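Local coordinates for protein UDP-glucose:anthocyanidin 3-O-glucosyltransferase (Clitoria ternatea, PDB 4REL) that is a plant glycosyltransferase of the GT-B fold, built from two Rossmann-like domains, at residues V61-V73 against K81-K95. Sequence-based numbering, arbitrary orientation.
Sequences VFTISDGIPEGHV and KLDLFLSTGPDNLRK. With KMP (3,5,7-trihydroxy-2-(4-hydroxyphenyl)-4H-chromen-4-one), chain B.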
loop_
_atom_site.group_PDB
_atom_site.type_symbol
_atom_site.label_atom_id
_atom_site.label_comp_id
_atom_site.label_asym_id
_atom_site.label_seq_id
_atom_site.Cartn_x
_atom_site.Cartn_y
_atom_site.Cartn_z
ATOM N N VAL A 61 4.002 -22.228 -6.332
ATOM C CA VAL A 61 3.495 -21.719 -5.062
ATOM C C VAL A 61 3.678 -22.754 -3.962
ATOM O O VAL A 61 3.355 -23.931 -4.146
ATOM C CB VAL A 61 2.016 -21.335 -5.195
ATOM C CG1 VAL A 61 1.446 -20.906 -3.845
ATOM C CG2 VAL A 61 1.867 -20.214 -6.214
ATOM N N PHE A 62 4.225 -22.320 -2.828
ATOM C CA PHE A 62 4.447 -23.216 -1.696
ATOM C C PHE A 62 3.798 -22.662 -0.443
ATOM O O PHE A 62 3.561 -21.454 -0.341
ATOM C CB PHE A 62 5.947 -23.456 -1.493
ATOM C CG PHE A 62 6.624 -23.998 -2.722
ATOM C CD1 PHE A 62 6.542 -25.343 -3.029
ATOM C CD2 PHE A 62 7.301 -23.154 -3.596
ATOM C CE1 PHE A 62 7.129 -25.843 -4.173
ATOM C CE2 PHE A 62 7.897 -23.652 -4.746
ATOM C CZ PHE A 62 7.813 -24.998 -5.033
ATOM N N THR A 63 3.498 -23.547 0.501
ATOM C CA THR A 63 2.747 -23.156 1.693
ATOM C C THR A 63 3.517 -23.404 2.987
ATOM O O THR A 63 4.026 -24.504 3.218
ATOM C CB THR A 63 1.425 -23.924 1.768
ATOM O OG1 THR A 63 0.662 -23.687 0.575
ATOM C CG2 THR A 63 0.609 -23.492 2.984
ATOM N N ILE A 64 3.576 -22.380 3.835
ATOM C CA ILE A 64 4.162 -22.508 5.171
ATOM C C ILE A 64 3.125 -22.167 6.248
ATOM O O ILE A 64 2.016 -21.716 5.939
ATOM C CB ILE A 64 5.410 -21.631 5.348
ATOM C CG1 ILE A 64 5.071 -20.154 5.128
ATOM C CG2 ILE A 64 6.528 -22.089 4.403
ATOM C CD1 ILE A 64 6.250 -19.201 5.360
ATOM N N SER A 65 3.485 -22.386 7.508
ATOM C CA SER A 65 2.557 -22.143 8.621
ATOM C C SER A 65 2.168 -20.670 8.780
ATOM O O SER A 65 2.984 -19.780 8.540
ATOM C CB SER A 65 3.178 -22.628 9.936
ATOM O OG SER A 65 2.310 -22.355 11.029
ATOM N N ASP A 66 0.927 -20.415 9.204
ATOM C CA ASP A 66 0.513 -19.057 9.546
ATOM C C ASP A 66 0.728 -18.723 11.023
ATOM O O ASP A 66 0.496 -17.589 11.447
ATOM C CB ASP A 66 -0.942 -18.783 9.130
ATOM C CG ASP A 66 -1.949 -19.727 9.787
ATOM O OD1 ASP A 66 -1.587 -20.492 10.707
ATOM O OD2 ASP A 66 -3.132 -19.697 9.380
ATOM N N GLY A 67 1.189 -19.701 11.799
ATOM C CA GLY A 67 1.486 -19.467 13.203
ATOM C C GLY A 67 0.275 -19.532 14.105
ATOM O O GLY A 67 0.362 -19.253 15.306
ATOM N N ILE A 68 -0.859 -19.909 13.529
ATOM C CA ILE A 68 -2.097 -20.029 14.295
ATOM C C ILE A 68 -2.337 -21.514 14.547
ATOM O O ILE A 68 -2.749 -22.233 13.637
ATOM C CB ILE A 68 -3.295 -19.453 13.506
ATOM C CG1 ILE A 68 -3.030 -18.007 13.085
ATOM C CG2 ILE A 68 -4.584 -19.531 14.349
ATOM C CD1 ILE A 68 -4.157 -17.401 12.265
ATOM N N PRO A 69 -2.048 -21.994 15.771
ATOM C CA PRO A 69 -2.236 -23.429 16.030
ATOM C C PRO A 69 -3.706 -23.803 15.895
ATOM O O PRO A 69 -4.570 -22.985 16.198
ATOM C CB PRO A 69 -1.772 -23.602 17.484
ATOM C CG PRO A 69 -0.893 -22.405 17.764
ATOM C CD PRO A 69 -1.494 -21.282 16.936
ATOM N N GLU A 70 -3.992 -25.012 15.425
ATOM C CA GLU A 70 -5.379 -25.428 15.274
ATOM C C GLU A 70 -6.084 -25.313 16.614
ATOM O O GLU A 70 -5.543 -25.731 17.646
ATOM C CB GLU A 70 -5.456 -26.869 14.776
ATOM C CG GLU A 70 -6.869 -27.335 14.467
ATOM C CD GLU A 70 -6.912 -28.799 14.078
ATOM O OE1 GLU A 70 -5.889 -29.495 14.275
ATOM O OE2 GLU A 70 -7.966 -29.251 13.578
ATOM N N GLY A 71 -7.277 -24.728 16.609
ATOM C CA GLY A 71 -8.036 -24.555 17.836
ATOM C C GLY A 71 -7.979 -23.127 18.338
ATOM O O GLY A 71 -8.872 -22.667 19.050
ATOM N N HIS A 72 -6.921 -22.405 17.974
ATOM C CA HIS A 72 -6.822 -21.012 18.393
ATOM C C HIS A 72 -7.733 -20.135 17.537
ATOM O O HIS A 72 -7.874 -20.350 16.324
ATOM C CB HIS A 72 -5.381 -20.487 18.334
ATOM C CG HIS A 72 -5.251 -19.063 18.776
ATOM N ND1 HIS A 72 -5.744 -18.611 19.987
ATOM C CD2 HIS A 72 -4.712 -17.981 18.169
ATOM C CE1 HIS A 72 -5.503 -17.320 20.104
ATOM N NE2 HIS A 72 -4.880 -16.909 19.011
ATOM N N VAL A 73 -8.349 -19.155 18.184
ATOM C CA VAL A 73 -9.203 -18.178 17.520
ATOM C C VAL A 73 -8.700 -16.773 17.847
ATOM O O VAL A 73 -8.947 -16.253 18.948
ATOM C CB VAL A 73 -10.658 -18.306 18.025
ATOM C CG1 VAL A 73 -11.544 -17.234 17.402
ATOM C CG2 VAL A 73 -11.194 -19.694 17.740
ATOM N N LYS A 81 -2.820 -11.574 14.091
ATOM C CA LYS A 81 -2.378 -12.537 13.084
ATOM C C LYS A 81 -1.004 -12.195 12.529
ATOM O O LYS A 81 -0.249 -13.098 12.136
ATOM C CB LYS A 81 -3.403 -12.676 11.954
ATOM C CG LYS A 81 -4.644 -13.470 12.369
ATOM C CD LYS A 81 -5.696 -13.457 11.274
ATOM C CE LYS A 81 -6.806 -14.448 11.576
ATOM N NZ LYS A 81 -7.931 -14.305 10.615
ATOM N N LEU A 82 -0.677 -10.905 12.497
ATOM C CA LEU A 82 0.655 -10.470 12.068
ATOM C C LEU A 82 1.710 -10.974 13.053
ATOM O O LEU A 82 2.728 -11.534 12.648
ATOM C CB LEU A 82 0.764 -8.944 11.953
ATOM C CG LEU A 82 -0.332 -8.107 11.295
ATOM C CD1 LEU A 82 0.134 -6.666 11.126
ATOM C CD2 LEU A 82 -0.771 -8.669 9.975
ATOM N N ASP A 83 1.478 -10.750 14.344
ATOM C CA ASP A 83 2.393 -11.256 15.371
ATOM C C ASP A 83 2.572 -12.771 15.269
ATOM O O ASP A 83 3.692 -13.284 15.355
ATOM C CB ASP A 83 1.856 -10.939 16.770
ATOM C CG ASP A 83 1.911 -9.454 17.120
ATOM O OD1 ASP A 83 2.706 -8.707 16.519
ATOM O OD2 ASP A 83 1.164 -9.041 18.032
ATOM N N LEU A 84 1.459 -13.489 15.122
ATOM C CA LEU A 84 1.502 -14.954 15.109
ATOM C C LEU A 84 2.319 -15.466 13.932
ATOM O O LEU A 84 3.130 -16.385 14.087
ATOM C CB LEU A 84 0.089 -15.558 15.112
ATOM C CG LEU A 84 -0.674 -15.419 16.440
ATOM C CD1 LEU A 84 -2.111 -15.917 16.309
ATOM C CD2 LEU A 84 0.042 -16.183 17.560
ATOM N N PHE A 85 2.135 -14.865 12.760
ATOM C CA PHE A 85 2.978 -15.248 11.629
ATOM C C PHE A 85 4.442 -14.898 11.875
ATOM O O PHE A 85 5.325 -15.710 11.633
ATOM C CB PHE A 85 2.534 -14.593 10.318
ATOM C CG PHE A 85 3.476 -14.873 9.180
ATOM C CD1 PHE A 85 3.517 -16.138 8.598
ATOM C CD2 PHE A 85 4.347 -13.897 8.728
ATOM C CE1 PHE A 85 4.393 -16.412 7.566
ATOM C CE2 PHE A 85 5.239 -14.166 7.695
ATOM C CZ PHE A 85 5.255 -15.421 7.109
ATOM N N LEU A 86 4.709 -13.676 12.328
ATOM C CA LEU A 86 6.097 -13.279 12.521
ATOM C C LEU A 86 6.760 -14.167 13.581
ATOM O O LEU A 86 7.964 -14.437 13.501
ATOM C CB LEU A 86 6.210 -11.790 12.891
ATOM C CG LEU A 86 5.822 -10.795 11.798
ATOM C CD1 LEU A 86 5.676 -9.375 12.379
ATOM C CD2 LEU A 86 6.829 -10.796 10.660
ATOM N N SER A 87 5.980 -14.637 14.553
ATOM C CA SER A 87 6.543 -15.465 15.623
ATOM C C SER A 87 7.032 -16.831 15.146
ATOM O O SER A 87 7.749 -17.516 15.877
ATOM C CB SER A 87 5.541 -15.651 16.769
ATOM O OG SER A 87 4.557 -16.624 16.442
ATOM N N THR A 88 6.668 -17.228 13.926
ATOM C CA THR A 88 7.092 -18.531 13.415
ATOM C C THR A 88 8.566 -18.556 13.034
ATOM O O THR A 88 9.129 -19.628 12.831
ATOM C CB THR A 88 6.275 -19.003 12.198
ATOM O OG1 THR A 88 6.429 -18.070 11.129
ATOM C CG2 THR A 88 4.808 -19.119 12.540
ATOM N N GLY A 89 9.169 -17.379 12.901
ATOM C CA GLY A 89 10.611 -17.260 12.771
ATOM C C GLY A 89 11.190 -17.795 11.478
ATOM O O GLY A 89 10.461 -18.215 10.574
ATOM N N PRO A 90 12.525 -17.776 11.378
ATOM C CA PRO A 90 13.162 -18.197 10.130
ATOM C C PRO A 90 12.985 -19.688 9.853
ATOM O O PRO A 90 12.999 -20.075 8.693
ATOM C CB PRO A 90 14.638 -17.839 10.350
ATOM C CG PRO A 90 14.808 -17.763 11.850
ATOM C CD PRO A 90 13.492 -17.227 12.348
ATOM N N ASP A 91 12.803 -20.513 10.879
ATOM C CA ASP A 91 12.632 -21.941 10.604
ATOM C C ASP A 91 11.381 -22.262 9.789
ATOM O O ASP A 91 11.399 -23.152 8.941
ATOM C CB ASP A 91 12.700 -22.774 11.880
ATOM C CG ASP A 91 14.118 -22.944 12.366
ATOM O OD1 ASP A 91 15.044 -22.839 11.524
ATOM O OD2 ASP A 91 14.307 -23.174 13.574
ATOM N N ASN A 92 10.299 -21.533 10.029
ATOM C CA ASN A 92 9.106 -21.698 9.214
ATOM C C ASN A 92 9.393 -21.280 7.776
ATOM O O ASN A 92 8.959 -21.935 6.826
ATOM C CB ASN A 92 7.960 -20.873 9.799
ATOM C CG ASN A 92 6.641 -21.094 9.083
ATOM O OD1 ASN A 92 6.316 -22.209 8.662
ATOM N ND2 ASN A 92 5.860 -20.028 8.955
ATOM N N LEU A 93 10.137 -20.192 7.608
ATOM C CA LEU A 93 10.509 -19.760 6.267
ATOM C C LEU A 93 11.379 -20.798 5.577
ATOM O O LEU A 93 11.247 -21.027 4.364
ATOM C CB LEU A 93 11.234 -18.411 6.306
ATOM C CG LEU A 93 10.506 -17.282 7.023
ATOM C CD1 LEU A 93 11.369 -16.013 6.923
ATOM C CD2 LEU A 93 9.149 -17.051 6.396
ATOM N N ARG A 94 12.263 -21.442 6.336
ATOM C CA ARG A 94 13.155 -22.451 5.762
ATOM C C ARG A 94 12.402 -23.713 5.362
ATOM O O ARG A 94 12.874 -24.493 4.551
ATOM C CB ARG A 94 14.305 -22.792 6.722
ATOM C CG ARG A 94 15.250 -21.624 6.980
ATOM C CD ARG A 94 16.364 -21.987 7.960
ATOM N NE ARG A 94 17.289 -20.875 8.160
ATOM C CZ ARG A 94 17.447 -20.216 9.307
ATOM N NH1 ARG A 94 16.750 -20.559 10.389
ATOM N NH2 ARG A 94 18.310 -19.213 9.366
ATOM N N LYS A 95 11.224 -23.923 5.940
ATOM C CA LYS A 95 10.405 -25.041 5.485
ATOM C C LYS A 95 9.941 -24.727 4.054
ATOM O O LYS A 95 9.894 -25.603 3.196
ATOM C CB LYS A 95 9.216 -25.290 6.427
ATOM C CG LYS A 95 8.612 -26.682 6.318
ATOM C CD LYS A 95 7.525 -26.765 5.254
ATOM C CE LYS A 95 6.296 -25.956 5.639
ATOM N NZ LYS A 95 5.069 -26.396 4.919
HETATM C C1 KMP B . 3.468 1.316 9.664
HETATM C C2 KMP B . 3.242 0.863 8.376
HETATM C C3 KMP B . 2.305 -0.263 8.170
HETATM C C4 KMP B . 1.635 -0.867 9.339
HETATM C C5 KMP B . 1.930 -0.345 10.593
HETATM C C6 KMP B . 2.823 0.719 10.746
HETATM C C9 KMP B . 2.022 -0.788 6.814
HETATM C C10 KMP B . 1.073 -1.918 6.701
HETATM C C11 KMP B . 0.450 -2.464 7.951
HETATM C C14 KMP B . -0.521 -3.601 7.928
HETATM C C15 KMP B . -0.707 -4.399 6.801
HETATM C C16 KMP B . -1.618 -5.443 6.817
HETATM C C17 KMP B . -2.358 -5.697 7.961
HETATM C C18 KMP B . -2.179 -4.910 9.091
HETATM C C19 KMP B . -1.261 -3.868 9.073
HETATM O O12 KMP B . 0.757 -1.914 9.181
HETATM O O13 KMP B . 2.576 -0.286 5.808
HETATM O O24 KMP B . -3.256 -6.722 7.970
HETATM O O27 KMP B . 0.797 -2.404 5.459
HETATM O O29 KMP B . 3.074 1.188 11.999
HETATM O O30 KMP B . 3.862 1.431 7.305
HETATM O O HOH W 1 -1.169 -15.411 11.075
#
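The carboxamide of Asn92 grips Ser65 at both backbone polar atoms: Ser65 N lies in the plane of the Asn92 side-chain carbonyl, on a lone pair of OD1 (3.1 Å), and ND2 donates to Ser65 O (2.9 Å). CG, anti to the backbone N (chi1 -174°), carries the amide to the Ser65 backbone, and a second ND2 bond, to Thr88 OG1, fixes its flip. Thr88 OG1 in turn donates to Phe85 O, leaving CG2 pressed on Gly67 CA at 3.4 Å, tighter than usual. Ile64 lays CG2 against Asn92 O, and its CD1 touches both Leu93 CD2 (3.8 Å) and the edge of the Phe85 ring, which Ser65 O also meets in plane. These pieces join strand 59-64, outermost in the parallel seven-stranded sheet of the N-terminal Rossmann-like domain, to the helices following it. The Lys95 chain, bent at chi2 and chi3, brings NZ to Thr63 O (2.7 Å), in the carbonyl plane. Farther along, Leu84 CD1 reaches Ile68 CG1 and the edge of the His72 ring, whose NE2 is hydrogen-bonded to Glu80 OE2. A water donates to both Asp66 O and Lys81 O, next in sequence to Leu82, whose CD1 touches KMP C18 (3.5 Å).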